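Local coordinates for CARDB domain-containing protein (Pyrococcus furiosus, PDB 3IDU), which is of unknown function but binds two manganese ions through its CARDB domain, the all-beta part of a longer protein, at residues E15-T20 against G45-P50; V21-P26 against Y90-T95; E36-V41 against V77-W82; K53-I58 against V96-T101. One frame throughout, in Å; residues are numbered along the deposited sequence.

Contact 1: E15-T20 against G45-P50. With MN (manganese (II) ion), chain C.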
loop_
_atom_site.group_PDB
_atom_site.type_symbol
_atom_site.label_atom_id
_atom_site.label_comp_id
_atom_site.label_asym_id
_atom_site.label_seq_id
_atom_site.Cartn_x
_atom_site.Cartn_y
_atom_site.Cartn_z
ATOM N N GLU A 15 -0.959 -5.979 21.921
ATOM C CA GLU A 15 0.455 -6.183 22.176
ATOM C C GLU A 15 1.313 -6.238 20.920
ATOM O O GLU A 15 2.524 -6.422 21.011
ATOM C CB GLU A 15 0.656 -7.462 22.993
ATOM C CG GLU A 15 -0.071 -7.467 24.331
ATOM C CD GLU A 15 0.294 -6.278 25.196
ATOM O OE1 GLU A 15 1.503 -5.991 25.342
ATOM O OE2 GLU A 15 -0.626 -5.630 25.737
ATOM N N PHE A 16 0.701 -6.077 19.747
ATOM C CA PHE A 16 1.462 -6.118 18.494
ATOM C C PHE A 16 0.959 -5.157 17.440
ATOM O O PHE A 16 -0.231 -4.854 17.379
ATOM C CB PHE A 16 1.401 -7.500 17.834
ATOM C CG PHE A 16 1.890 -8.619 18.690
ATOM C CD1 PHE A 16 1.027 -9.272 19.563
ATOM C CD2 PHE A 16 3.206 -9.047 18.597
ATOM C CE1 PHE A 16 1.468 -10.342 20.332
ATOM C CE2 PHE A 16 3.661 -10.114 19.360
ATOM C CZ PHE A 16 2.789 -10.767 20.232
ATOM N N PRO A 17 1.864 -4.663 16.588
ATOM C CA PRO A 17 1.366 -3.758 15.557
ATOM C C PRO A 17 0.879 -4.682 14.437
ATOM O O PRO A 17 1.051 -5.897 14.521
ATOM C CB PRO A 17 2.618 -2.968 15.154
ATOM C CG PRO A 17 3.724 -3.966 15.340
ATOM C CD PRO A 17 3.337 -4.676 16.636
ATOM N N ASP A 18 0.226 -4.125 13.425
ATOM C CA ASP A 18 -0.181 -4.919 12.271
ATOM C C ASP A 18 -0.304 -3.982 11.095
ATOM O O ASP A 18 -1.274 -3.240 10.960
ATOM C CB ASP A 18 -1.505 -5.670 12.450
ATOM C CG ASP A 18 -1.798 -6.585 11.259
ATOM O OD1 ASP A 18 -0.915 -6.689 10.382
ATOM O OD2 ASP A 18 -2.884 -7.201 11.186
ATOM N N LEU A 19 0.709 -4.027 10.252
ATOM C CA LEU A 19 0.770 -3.189 9.079
ATOM C C LEU A 19 -0.020 -3.778 7.927
ATOM O O LEU A 19 0.010 -4.981 7.694
ATOM C CB LEU A 19 2.228 -3.029 8.669
ATOM C CG LEU A 19 3.100 -2.386 9.743
ATOM C CD1 LEU A 19 4.572 -2.621 9.439
ATOM C CD2 LEU A 19 2.792 -0.895 9.801
ATOM N N THR A 20 -0.724 -2.919 7.203
ATOM C CA THR A 20 -1.497 -3.361 6.055
ATOM C C THR A 20 -1.435 -2.274 4.988
ATOM O O THR A 20 -1.156 -1.114 5.293
ATOM C CB THR A 20 -2.970 -3.620 6.428
ATOM O OG1 THR A 20 -3.589 -4.399 5.395
ATOM C CG2 THR A 20 -3.717 -2.309 6.571
ATOM N N GLY A 45 -2.717 -2.497 14.815
ATOM C CA GLY A 45 -2.323 -2.887 16.160
ATOM C C GLY A 45 -2.279 -1.825 17.242
ATOM O O GLY A 45 -2.456 -0.638 16.973
ATOM N N GLY A 46 -2.027 -2.270 18.472
ATOM C CA GLY A 46 -1.967 -1.365 19.610
ATOM C C GLY A 46 -0.568 -0.869 19.939
ATOM O O GLY A 46 -0.374 -0.117 20.899
ATOM N N ILE A 47 0.409 -1.302 19.149
ATOM C CA ILE A 47 1.796 -0.888 19.330
ATOM C C ILE A 47 2.188 -0.130 18.073
ATOM O O ILE A 47 1.843 -0.541 16.968
ATOM C CB ILE A 47 2.729 -2.101 19.509
ATOM C CG1 ILE A 47 2.316 -2.890 20.751
ATOM C CG2 ILE A 47 4.173 -1.635 19.618
ATOM C CD1 ILE A 47 2.425 -2.115 22.046
ATOM N N GLY A 48 2.885 0.987 18.245
ATOM C CA GLY A 48 3.283 1.778 17.095
ATOM C C GLY A 48 4.473 1.231 16.327
ATOM O O GLY A 48 5.163 0.310 16.777
ATOM N N VAL A 49 4.702 1.815 15.155
ATOM C CA VAL A 49 5.800 1.439 14.281
ATOM C C VAL A 49 6.580 2.700 13.943
ATOM O O VAL A 49 6.181 3.470 13.077
ATOM C CB VAL A 49 5.278 0.807 12.976
ATOM C CG1 VAL A 49 6.443 0.468 12.062
ATOM C CG2 VAL A 49 4.471 -0.456 13.311
ATOM N N PRO A 50 7.699 2.933 14.642
ATOM C CA PRO A 50 8.539 4.114 14.417
ATOM C C PRO A 50 9.041 4.265 12.990
ATOM O O PRO A 50 9.168 5.381 12.483
ATOM C CB PRO A 50 9.683 3.914 15.411
ATOM C CG PRO A 50 9.026 3.174 16.533
ATOM C CD PRO A 50 8.172 2.161 15.803
HETATM MN MN MN C . 0.447 -7.024 8.503
#

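Contact 2: V21-P26 against Y90-T95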
loop_
_atom_site.group_PDB
_atom_site.type_symbol
_atom_site.label_atom_id
_atom_site.label_comp_id
_atom_site.label_asym_id
_atom_site.label_seq_id
_atom_site.Cartn_x
_atom_site.Cartn_y
_atom_site.Cartn_z
ATOM N N VAL A 21 -1.691 -2.649 3.742
ATOM C CA VAL A 21 -1.666 -1.693 2.642
ATOM C C VAL A 21 -2.802 -1.936 1.658
ATOM O O VAL A 21 -3.251 -3.067 1.469
ATOM C CB VAL A 21 -0.339 -1.759 1.852
ATOM C CG1 VAL A 21 0.804 -1.242 2.696
ATOM C CG2 VAL A 21 -0.075 -3.189 1.404
ATOM N N GLU A 22 -3.256 -0.855 1.032
ATOM C CA GLU A 22 -4.327 -0.916 0.048
ATOM C C GLU A 22 -4.060 0.183 -0.973
ATOM O O GLU A 22 -3.608 1.272 -0.618
ATOM C CB GLU A 22 -5.685 -0.671 0.709
ATOM C CG GLU A 22 -6.848 -1.333 -0.012
ATOM C CD GLU A 22 -8.193 -0.727 0.355
ATOM O OE1 GLU A 22 -8.381 -0.355 1.529
ATOM O OE2 GLU A 22 -9.062 -0.633 -0.533
ATOM N N ILE A 23 -4.334 -0.105 -2.241
ATOM C CA ILE A 23 -4.128 0.866 -3.312
ATOM C C ILE A 23 -5.485 1.354 -3.805
ATOM O O ILE A 23 -6.421 0.566 -3.923
ATOM C CB ILE A 23 -3.405 0.227 -4.510
ATOM C CG1 ILE A 23 -2.015 -0.257 -4.092
ATOM C CG2 ILE A 23 -3.327 1.226 -5.659
ATOM C CD1 ILE A 23 -1.459 -1.334 -5.002
ATOM N N LYS A 24 -5.595 2.649 -4.081
ATOM C CA LYS A 24 -6.841 3.210 -4.592
ATOM C C LYS A 24 -6.549 4.175 -5.732
ATOM O O LYS A 24 -5.613 4.968 -5.662
ATOM C CB LYS A 24 -7.611 3.938 -3.486
ATOM C CG LYS A 24 -8.101 3.026 -2.382
ATOM C CD LYS A 24 -9.147 3.706 -1.520
ATOM C CE LYS A 24 -9.613 2.774 -0.415
ATOM N NZ LYS A 24 -10.723 3.365 0.373
ATOM N N GLY A 25 -7.350 4.096 -6.788
ATOM C CA GLY A 25 -7.154 4.971 -7.929
ATOM C C GLY A 25 -7.860 4.429 -9.158
ATOM O O GLY A 25 -8.534 3.408 -9.072
ATOM N N PRO A 26 -7.722 5.085 -10.322
ATOM C CA PRO A 26 -8.379 4.617 -11.548
ATOM C C PRO A 26 -7.895 3.250 -12.017
ATOM O O PRO A 26 -6.693 2.991 -12.084
ATOM C CB PRO A 26 -8.058 5.722 -12.549
ATOM C CG PRO A 26 -6.708 6.187 -12.101
ATOM C CD PRO A 26 -6.884 6.265 -10.596
ATOM N N TYR A 90 -1.632 -3.569 -16.718
ATOM C CA TYR A 90 -0.567 -3.427 -15.735
ATOM C C TYR A 90 -1.022 -3.821 -14.332
ATOM O O TYR A 90 -2.170 -3.592 -13.955
ATOM C CB TYR A 90 -0.067 -1.980 -15.724
ATOM C CG TYR A 90 0.583 -1.537 -17.016
ATOM C CD1 TYR A 90 1.968 -1.567 -17.169
ATOM C CD2 TYR A 90 -0.187 -1.091 -18.090
ATOM C CE1 TYR A 90 2.573 -1.164 -18.357
ATOM C CE2 TYR A 90 0.405 -0.685 -19.284
ATOM C CZ TYR A 90 1.785 -0.723 -19.411
ATOM O OH TYR A 90 2.374 -0.319 -20.588
ATOM N N ARG A 91 -0.113 -4.417 -13.565
ATOM C CA ARG A 91 -0.405 -4.830 -12.195
ATOM C C ARG A 91 0.396 -3.976 -11.218
ATOM O O ARG A 91 1.625 -3.956 -11.259
ATOM C CB ARG A 91 -0.054 -6.308 -11.996
ATOM C CG ARG A 91 -0.186 -6.785 -10.550
ATOM C CD ARG A 91 0.115 -8.280 -10.401
ATOM N NE ARG A 91 -0.834 -9.121 -11.130
ATOM C CZ ARG A 91 -0.705 -9.483 -12.405
ATOM N NH1 ARG A 91 0.344 -9.082 -13.110
ATOM N NH2 ARG A 91 -1.626 -10.251 -12.976
ATOM N N ILE A 92 -0.305 -3.254 -10.352
ATOM C CA ILE A 92 0.356 -2.412 -9.361
ATOM C C ILE A 92 0.386 -3.179 -8.042
ATOM O O ILE A 92 -0.631 -3.717 -7.609
ATOM C CB ILE A 92 -0.403 -1.071 -9.123
ATOM C CG1 ILE A 92 -0.375 -0.201 -10.385
ATOM C CG2 ILE A 92 0.272 -0.278 -8.006
ATOM C CD1 ILE A 92 -1.030 -0.815 -11.590
ATOM N N ASN A 93 1.558 -3.244 -7.421
ATOM C CA ASN A 93 1.700 -3.915 -6.143
ATOM C C ASN A 93 2.213 -2.903 -5.140
ATOM O O ASN A 93 2.997 -2.021 -5.478
ATOM C CB ASN A 93 2.701 -5.081 -6.210
ATOM C CG ASN A 93 2.108 -6.341 -6.820
ATOM O OD1 ASN A 93 2.559 -6.809 -7.863
ATOM N ND2 ASN A 93 1.096 -6.899 -6.164
ATOM N N ALA A 94 1.748 -3.024 -3.903
ATOM C CA ALA A 94 2.193 -2.145 -2.839
ATOM C C ALA A 94 2.551 -3.066 -1.686
ATOM O O ALA A 94 1.830 -4.021 -1.400
ATOM C CB ALA A 94 1.083 -1.186 -2.437
ATOM N N THR A 95 3.680 -2.804 -1.041
ATOM C CA THR A 95 4.099 -3.636 0.077
ATOM C C THR A 95 4.545 -2.788 1.253
ATOM O O THR A 95 5.021 -1.665 1.081
ATOM C CB THR A 95 5.285 -4.549 -0.300
ATOM O OG1 THR A 95 6.469 -3.755 -0.462
ATOM C CG2 THR A 95 5.002 -5.286 -1.603
#

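Contact 3: E36-V41 against V77-W82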
loop_
_atom_site.group_PDB
_atom_site.type_symbol
_atom_site.label_atom_id
_atom_site.label_comp_id
_atom_site.label_asym_id
_atom_site.label_seq_id
_atom_site.Cartn_x
_atom_site.Cartn_y
_atom_site.Cartn_z
ATOM N N GLU A 36 -3.534 9.745 -10.777
ATOM C CA GLU A 36 -3.180 9.864 -9.369
ATOM C C GLU A 36 -3.688 8.676 -8.558
ATOM O O GLU A 36 -4.875 8.351 -8.591
ATOM C CB GLU A 36 -3.748 11.169 -8.799
ATOM C CG GLU A 36 -3.264 12.420 -9.530
ATOM C CD GLU A 36 -3.873 13.703 -8.989
ATOM O OE1 GLU A 36 -3.548 14.785 -9.523
ATOM O OE2 GLU A 36 -4.673 13.631 -8.033
ATOM N N TYR A 37 -2.778 8.027 -7.836
ATOM C CA TYR A 37 -3.139 6.879 -7.011
ATOM C C TYR A 37 -2.840 7.147 -5.551
ATOM O O TYR A 37 -2.059 8.034 -5.223
ATOM C CB TYR A 37 -2.379 5.626 -7.453
ATOM C CG TYR A 37 -2.801 5.095 -8.801
ATOM C CD1 TYR A 37 -2.289 5.637 -9.980
ATOM C CD2 TYR A 37 -3.738 4.070 -8.898
ATOM C CE1 TYR A 37 -2.706 5.164 -11.227
ATOM C CE2 TYR A 37 -4.160 3.593 -10.134
ATOM C CZ TYR A 37 -3.643 4.143 -11.293
ATOM O OH TYR A 37 -4.074 3.679 -12.514
ATOM N N GLU A 38 -3.473 6.379 -4.673
ATOM C CA GLU A 38 -3.244 6.540 -3.247
ATOM C C GLU A 38 -2.923 5.202 -2.609
ATOM O O GLU A 38 -3.565 4.190 -2.896
ATOM C CB GLU A 38 -4.474 7.137 -2.557
ATOM C CG GLU A 38 -4.968 8.441 -3.159
ATOM C CD GLU A 38 -6.074 9.072 -2.338
ATOM O OE1 GLU A 38 -7.025 8.351 -1.967
ATOM O OE2 GLU A 38 -5.998 10.290 -2.071
ATOM N N VAL A 39 -1.913 5.203 -1.751
ATOM C CA VAL A 39 -1.532 3.999 -1.038
ATOM C C VAL A 39 -1.956 4.244 0.405
ATOM O O VAL A 39 -1.458 5.159 1.056
ATOM C CB VAL A 39 -0.011 3.757 -1.101
ATOM C CG1 VAL A 39 0.345 2.519 -0.291
ATOM C CG2 VAL A 39 0.429 3.576 -2.559
ATOM N N HIS A 40 -2.909 3.449 0.883
ATOM C CA HIS A 40 -3.403 3.571 2.248
ATOM C C HIS A 40 -2.663 2.574 3.136
ATOM O O HIS A 40 -2.856 1.367 3.015
ATOM C CB HIS A 40 -4.910 3.293 2.296
ATOM C CG HIS A 40 -5.738 4.330 1.603
ATOM N ND1 HIS A 40 -6.713 5.058 2.249
ATOM C CD2 HIS A 40 -5.710 4.787 0.327
ATOM C CE1 HIS A 40 -7.249 5.921 1.403
ATOM N NE2 HIS A 40 -6.658 5.776 0.231
ATOM N N VAL A 41 -1.807 3.085 4.017
ATOM C CA VAL A 41 -1.039 2.229 4.919
ATOM C C VAL A 41 -1.605 2.399 6.324
ATOM O O VAL A 41 -1.757 3.520 6.813
ATOM C CB VAL A 41 0.472 2.593 4.882
ATOM C CG1 VAL A 41 0.687 4.006 5.402
ATOM C CG2 VAL A 41 1.277 1.588 5.691
ATOM N N VAL A 77 -2.124 8.205 4.140
ATOM C CA VAL A 77 -2.385 8.106 2.718
ATOM C C VAL A 77 -1.176 8.641 1.972
ATOM O O VAL A 77 -0.823 9.818 2.084
ATOM C CB VAL A 77 -3.641 8.916 2.309
ATOM C CG1 VAL A 77 -3.892 8.772 0.811
ATOM C CG2 VAL A 77 -4.849 8.425 3.092
ATOM N N LEU A 78 -0.523 7.750 1.240
ATOM C CA LEU A 78 0.651 8.099 0.458
ATOM C C LEU A 78 0.173 8.258 -0.973
ATOM O O LEU A 78 -0.691 7.514 -1.428
ATOM C CB LEU A 78 1.683 6.976 0.534
ATOM C CG LEU A 78 2.066 6.506 1.940
ATOM C CD1 LEU A 78 3.137 5.434 1.823
ATOM C CD2 LEU A 78 2.568 7.681 2.765
ATOM N N THR A 79 0.723 9.226 -1.688
ATOM C CA THR A 79 0.291 9.431 -3.057
ATOM C C THR A 79 1.437 9.340 -4.044
ATOM O O THR A 79 2.603 9.511 -3.687
ATOM C CB THR A 79 -0.374 10.806 -3.227
ATOM O OG1 THR A 79 0.576 11.831 -2.916
ATOM C CG2 THR A 79 -1.577 10.933 -2.306
ATOM N N PHE A 80 1.092 9.051 -5.288
ATOM C CA PHE A 80 2.076 8.980 -6.356
ATOM C C PHE A 80 1.350 9.134 -7.681
ATOM O O PHE A 80 0.247 8.609 -7.865
ATOM C CB PHE A 80 2.863 7.657 -6.318
ATOM C CG PHE A 80 2.053 6.441 -6.682
ATOM C CD1 PHE A 80 1.356 5.732 -5.706
ATOM C CD2 PHE A 80 2.000 5.994 -8.003
ATOM C CE1 PHE A 80 0.621 4.593 -6.038
ATOM C CE2 PHE A 80 1.268 4.857 -8.347
ATOM C CZ PHE A 80 0.577 4.154 -7.362
ATOM N N ASN A 81 1.958 9.880 -8.595
ATOM C CA ASN A 81 1.362 10.086 -9.906
ATOM C C ASN A 81 2.017 9.140 -10.896
ATOM O O ASN A 81 3.179 8.768 -10.740
ATOM C CB ASN A 81 1.559 11.530 -10.375
ATOM C CG ASN A 81 0.999 12.545 -9.395
ATOM O OD1 ASN A 81 -0.045 12.324 -8.775
ATOM N ND2 ASN A 81 1.687 13.676 -9.261
ATOM N N TRP A 82 1.261 8.748 -11.913
ATOM C CA TRP A 82 1.774 7.851 -12.932
ATOM C C TRP A 82 1.211 8.199 -14.302
ATOM O O TRP A 82 -0.004 8.190 -14.512
ATOM C CB TRP A 82 1.431 6.401 -12.588
ATOM C CG TRP A 82 1.893 5.415 -13.622
ATOM C CD1 TRP A 82 3.102 5.402 -14.262
ATOM C CD2 TRP A 82 1.177 4.271 -14.096
ATOM N NE1 TRP A 82 3.181 4.317 -15.104
ATOM C CE2 TRP A 82 2.013 3.605 -15.022
ATOM C CE3 TRP A 82 -0.093 3.741 -13.829
ATOM C CZ2 TRP A 82 1.622 2.436 -15.680
ATOM C CZ3 TRP A 82 -0.482 2.577 -14.482
ATOM C CH2 TRP A 82 0.376 1.937 -15.399
#

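Contact 4: K53-I58 against V96-T101. With MN (manganese (II) ion), chain D.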
loop_
_atom_site.group_PDB
_atom_site.type_symbol
_atom_site.label_atom_id
_atom_site.label_comp_id
_atom_site.label_asym_id
_atom_site.label_seq_id
_atom_site.Cartn_x
_atom_site.Cartn_y
_atom_site.Cartn_z
ATOM N N LYS A 53 9.252 0.482 5.763
ATOM C CA LYS A 53 9.288 0.859 4.363
ATOM C C LYS A 53 8.052 0.439 3.582
ATOM O O LYS A 53 7.517 -0.655 3.766
ATOM C CB LYS A 53 10.542 0.270 3.708
ATOM C CG LYS A 53 11.853 0.744 4.336
ATOM C CD LYS A 53 13.065 0.164 3.618
ATOM C CE LYS A 53 14.373 0.669 4.215
ATOM N NZ LYS A 53 15.573 0.103 3.525
ATOM N N VAL A 54 7.601 1.333 2.713
ATOM C CA VAL A 54 6.461 1.069 1.854
ATOM C C VAL A 54 7.017 1.180 0.435
ATOM O O VAL A 54 7.807 2.084 0.135
ATOM C CB VAL A 54 5.332 2.111 2.062
ATOM C CG1 VAL A 54 4.183 1.845 1.092
ATOM C CG2 VAL A 54 4.830 2.044 3.499
ATOM N N ARG A 55 6.620 0.253 -0.426
ATOM C CA ARG A 55 7.094 0.238 -1.795
ATOM C C ARG A 55 5.951 -0.007 -2.766
ATOM O O ARG A 55 5.008 -0.748 -2.468
ATOM C CB ARG A 55 8.156 -0.860 -1.978
ATOM C CG ARG A 55 9.377 -0.753 -1.054
ATOM C CD ARG A 55 10.368 -1.889 -1.317
ATOM N NE ARG A 55 11.584 -1.834 -0.499
ATOM C CZ ARG A 55 11.666 -2.214 0.775
ATOM N NH1 ARG A 55 10.599 -2.682 1.406
ATOM N NH2 ARG A 55 12.826 -2.149 1.415
ATOM N N VAL A 56 6.032 0.643 -3.921
ATOM C CA VAL A 56 5.039 0.471 -4.973
ATOM C C VAL A 56 5.782 -0.057 -6.195
ATOM O O VAL A 56 6.841 0.447 -6.563
ATOM C CB VAL A 56 4.316 1.801 -5.320
ATOM C CG1 VAL A 56 3.619 1.681 -6.675
ATOM C CG2 VAL A 56 3.281 2.113 -4.253
ATOM N N TYR A 57 5.212 -1.096 -6.795
ATOM C CA TYR A 57 5.766 -1.751 -7.970
ATOM C C TYR A 57 4.744 -1.698 -9.089
ATOM O O TYR A 57 3.539 -1.748 -8.842
ATOM C CB TYR A 57 6.040 -3.230 -7.685
ATOM C CG TYR A 57 7.034 -3.518 -6.589
ATOM C CD1 TYR A 57 8.387 -3.679 -6.877
ATOM C CD2 TYR A 57 6.621 -3.662 -5.265
ATOM C CE1 TYR A 57 9.302 -3.980 -5.882
ATOM C CE2 TYR A 57 7.533 -3.961 -4.261
ATOM C CZ TYR A 57 8.872 -4.120 -4.576
ATOM O OH TYR A 57 9.771 -4.415 -3.579
ATOM N N ILE A 58 5.231 -1.610 -10.318
ATOM C CA ILE A 58 4.370 -1.604 -11.491
ATOM C C ILE A 58 4.922 -2.732 -12.359
ATOM O O ILE A 58 6.054 -2.658 -12.830
ATOM C CB ILE A 58 4.438 -0.249 -12.214
ATOM C CG1 ILE A 58 3.859 0.836 -11.296
ATOM C CG2 ILE A 58 3.682 -0.318 -13.536
ATOM C CD1 ILE A 58 3.897 2.234 -11.873
ATOM N N VAL A 96 4.387 -3.330 2.452
ATOM C CA VAL A 96 4.831 -2.638 3.649
ATOM C C VAL A 96 5.612 -3.667 4.466
ATOM O O VAL A 96 5.213 -4.825 4.579
ATOM C CB VAL A 96 3.644 -2.030 4.436
ATOM C CG1 VAL A 96 2.665 -3.114 4.857
ATOM C CG2 VAL A 96 4.166 -1.270 5.647
ATOM N N ASP A 97 6.745 -3.229 5.009
ATOM C CA ASP A 97 7.651 -4.090 5.759
ATOM C C ASP A 97 7.955 -5.357 4.974
ATOM O O ASP A 97 7.886 -6.465 5.505
ATOM C CB ASP A 97 7.100 -4.480 7.131
ATOM C CG ASP A 97 8.136 -5.215 7.966
ATOM O OD1 ASP A 97 9.334 -4.903 7.800
ATOM O OD2 ASP A 97 7.773 -6.085 8.786
ATOM N N GLU A 98 8.299 -5.190 3.706
ATOM C CA GLU A 98 8.605 -6.330 2.863
ATOM C C GLU A 98 9.794 -7.123 3.398
ATOM O O GLU A 98 9.867 -8.336 3.204
ATOM C CB GLU A 98 8.888 -5.858 1.439
ATOM C CG GLU A 98 8.633 -6.916 0.395
ATOM C CD GLU A 98 8.939 -6.425 -1.001
ATOM O OE1 GLU A 98 8.563 -5.277 -1.324
ATOM O OE2 GLU A 98 9.544 -7.190 -1.776
ATOM N N GLU A 99 10.723 -6.440 4.071
ATOM C CA GLU A 99 11.912 -7.094 4.633
ATOM C C GLU A 99 11.585 -7.761 5.965
ATOM O O GLU A 99 12.449 -8.359 6.606
ATOM C CB GLU A 99 13.035 -6.077 4.849
ATOM C CG GLU A 99 12.599 -4.837 5.609
ATOM C CD GLU A 99 12.149 -3.718 4.687
ATOM O OE1 GLU A 99 13.020 -3.134 4.003
ATOM O OE2 GLU A 99 10.933 -3.425 4.639
ATOM N N ASN A 100 10.319 -7.654 6.352
ATOM C CA ASN A 100 9.801 -8.204 7.594
ATOM C C ASN A 100 10.716 -8.001 8.792
ATOM O O ASN A 100 11.258 -8.950 9.366
ATOM C CB ASN A 100 9.463 -9.684 7.432
ATOM C CG ASN A 100 8.743 -10.241 8.644
ATOM O OD1 ASN A 100 7.963 -9.532 9.310
ATOM N ND2 ASN A 100 8.983 -11.515 8.936
ATOM N N THR A 101 10.874 -6.738 9.164
ATOM C CA THR A 101 11.696 -6.372 10.307
ATOM C C THR A 101 10.784 -5.981 11.471
ATOM O O THR A 101 11.256 -5.610 12.546
ATOM C CB THR A 101 12.637 -5.198 9.956
ATOM O OG1 THR A 101 11.874 -4.111 9.421
ATOM C CG2 THR A 101 13.670 -5.639 8.922
HETATM MN MN MN D . 6.274 -7.653 9.426
HETATM O O HOH W 1 7.987 -2.832 1.805
HETATM O O HOH W 2 6.411 -7.997 7.123
#

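Contact 1: E15-T20 against G45-P50
Asp18 OD1 is the best-held polar atom: the manganese ion of chain C takes it at 2.3 Å, and a hydrogen bond from outside the two segments grips the same oxygen. Asp18 CG stands anti to the backbone N (chi1 -174°), which swings the carboxylate off 45-50 and onto the metal. The next residue adds a second ligand from its backbone, Leu19 O, 2.2 Å from the same manganese; Glu104, Asn106, Asn109 and Asn110 complete the shell. With Asp18 turned to the metal, the contact with 45-50 is carried by backbone and apolar groups. Pro17 is its centre. Its CA lies 3.8 Å from Gly45 CA, a spacing that leaves no room for a side chain on Gly45, where a CB would run into Phe16 O and Pro17. Pro17 CB rests 3.1 Å from Ile47 O, while the CD side of the ring is crossed obliquely by Ile47. Val49, with CG2 beside its own backbone N, sends that methyl across the proline at about a right angle, 3.6 Å from Pro17 CB, and the same methyl meets Leu19 CD2 tip to tip. Phe16 O receives a weak, bent bond from Gly46 N (3.3 Å, 129° at the hydrogen) and a CA-H...O approach from Gly45. Asn43 ties both segments, bonding Ile47 O and Asp18 N. The glycine-containing loop thus packs against the lead-in to strand 19-24 just where that lead-in enters the first manganese site of this di-metal CARDB domain.

Contact 2: V21-P26 against Y90-T95
Face-to-face packing of the two sheets of a beta sandwich, the all-beta architecture of this E-set relative, brings 21-26 and 90-95 together. The two strands run at 147° to one another, and their axes come no closer than 6.9 Å, so side chains rather than backbone bonds fill the gap. Ile23 makes the largest share of the contact. CG1 lies anti to the carbonyl carbon and chi2 is extended (158°), which drives CD1 into the opposite strand. There CD1 touches two methyl groups, 3.6 Å from Ile92 CG2 and equally 3.6 Å from Ala94 CB, and Ile23 CG1 also leans on Ala94 CB. Ile92 offers its CG2 branch, anti to the backbone N, and crosses Ile23 obliquely; its CD1 leads away. Ala94 thus offers its single methyl to both CG1 and CD1 of Ile23. Val21 puts CG2 in the crowded position between its N and carbonyl carbon, and this methyl comes to 3.5 Å from Ala94 O. Strand 19-24 is bonded along its edge to strand 35-43, with Val21 packing on Val41 there. Strand 88-96 runs between strands 111-118 and 49-58, and Ile92 touches Val116 on one and Val56 on the other.

Contact 3: E36-V41 against V77-W82
Phe80 has CG in the crowded position between its backbone N and carbonyl carbon (chi1 69°), whereas Tyr37 CG lies anti to its carbonyl carbon (chi1 -69°); this pairing swings the phenyl ring under Tyr37 CB. That carbon stands over the face of the Phe80 ring, 3.7 Å from its centroid, a CH-pi contact. The two rings are nearly parallel (11°) but slid apart, so they barely overlap. Val39 CG2 meets Phe80 at the ring edge, 3.6 Å from CE1, and Tyr37 CE1 comes to the edge of the Trp82 indole at 4.0 Å from CE3. Strands 35-43 and 75-82 are antiparallel neighbours in the three-stranded sheet of the sandwich, and Tyr37, Val39, Leu78 and Phe80 lie on its inner face. Val39 and Leu78 form a hydrogen-bonded pair with short, straight bonds, Val39 N to Leu78 O at 2.6 Å and Leu78 N to Val39 O at 2.8 Å. At Tyr37 and Phe80 the bond from Tyr37 N is straight, its partner weak. The other face carries Glu38, His40 and Val77: Val77 CG2 sits over one face of the imidazole, and CG1 touches Glu38 CB. His40 NE2 reaches Glu38 OE1 weakly, while ND1 bonds Glu75. Tyr37 OH bonds Pro26 O.

Contact 4: K53-I58 against V96-T101
Arg55 and Glu99 cross obliquely, guanidinium and carboxylate planes 36° apart, and share a two-pronged salt bridge. Glu99 OE1 lies in the guanidinium plane, 2.8 Å from Arg55 NH2 on a nearly straight bond, yet is itself met from above its carboxylate plane; the second prong, Arg55 NH1 to Glu99 OE2, is weak. Arg55 is extended from CG to NE, whereas Glu99 has CG in the crowded position and bends at chi2 (-92°), folding its carboxylate back onto the arginine. Lys53 crosses Glu99 at about a right angle, with CD 3.3 Å from Glu99 OE1. Glu98 instead stretches out to meet Tyr57 tip to tip: Tyr57 OH donates to the syn lone pair of Glu98 OE1 at 2.7 Å, and the oxygen sits at the ring edge. Thr95 OG1 is also bonded to Glu98 OE1. Backbone joins the segments where Asp97 N bonds Lys53 O (3.0 Å). One water bridges Lys53 O, Glu98 N and, weakly, Arg55 NH1. A type I turn, Asp97 to Asn100, then brings Asp97 OD2 (2.3 Å) and Asn100 OD1 (2.5 Å) to the chain D manganese, whose shell also holds a water, Val102, Glu104 and Glu107. Behind this polar side, Val54 and Val96 face the sandwich interior, touching Val39 and Val41 of strand 35-43, while strand 49-58 lies between strands 88-96 and 61-70.

Contacts 2 and 3 build the sandwich body: contact 2 is apolar packing between sheets, and contact 3 joins neighbours within one sheet by backbone bonds, with aromatic packing inside and polar groups on the other face. Contact 2 alone is a buried contact; contacts 1, 3 and 4 are partly buried, and 1 and 4 each carry ligands of one manganese, with Glu104 binding both ions. Their chemistry differs: in contact 1 proline and aliphatic groups pack beside the metal residues, whereas contact 4 relies largely on charged and hydrogen-bonding groups. Strand 19-24 serves contacts 1 and 2, strand 49-58 contacts 1 and 4. Val21 meets Val96 where contacts 2 and 4 adjoin, and Val39 meets Val56 between contacts 3 and 4.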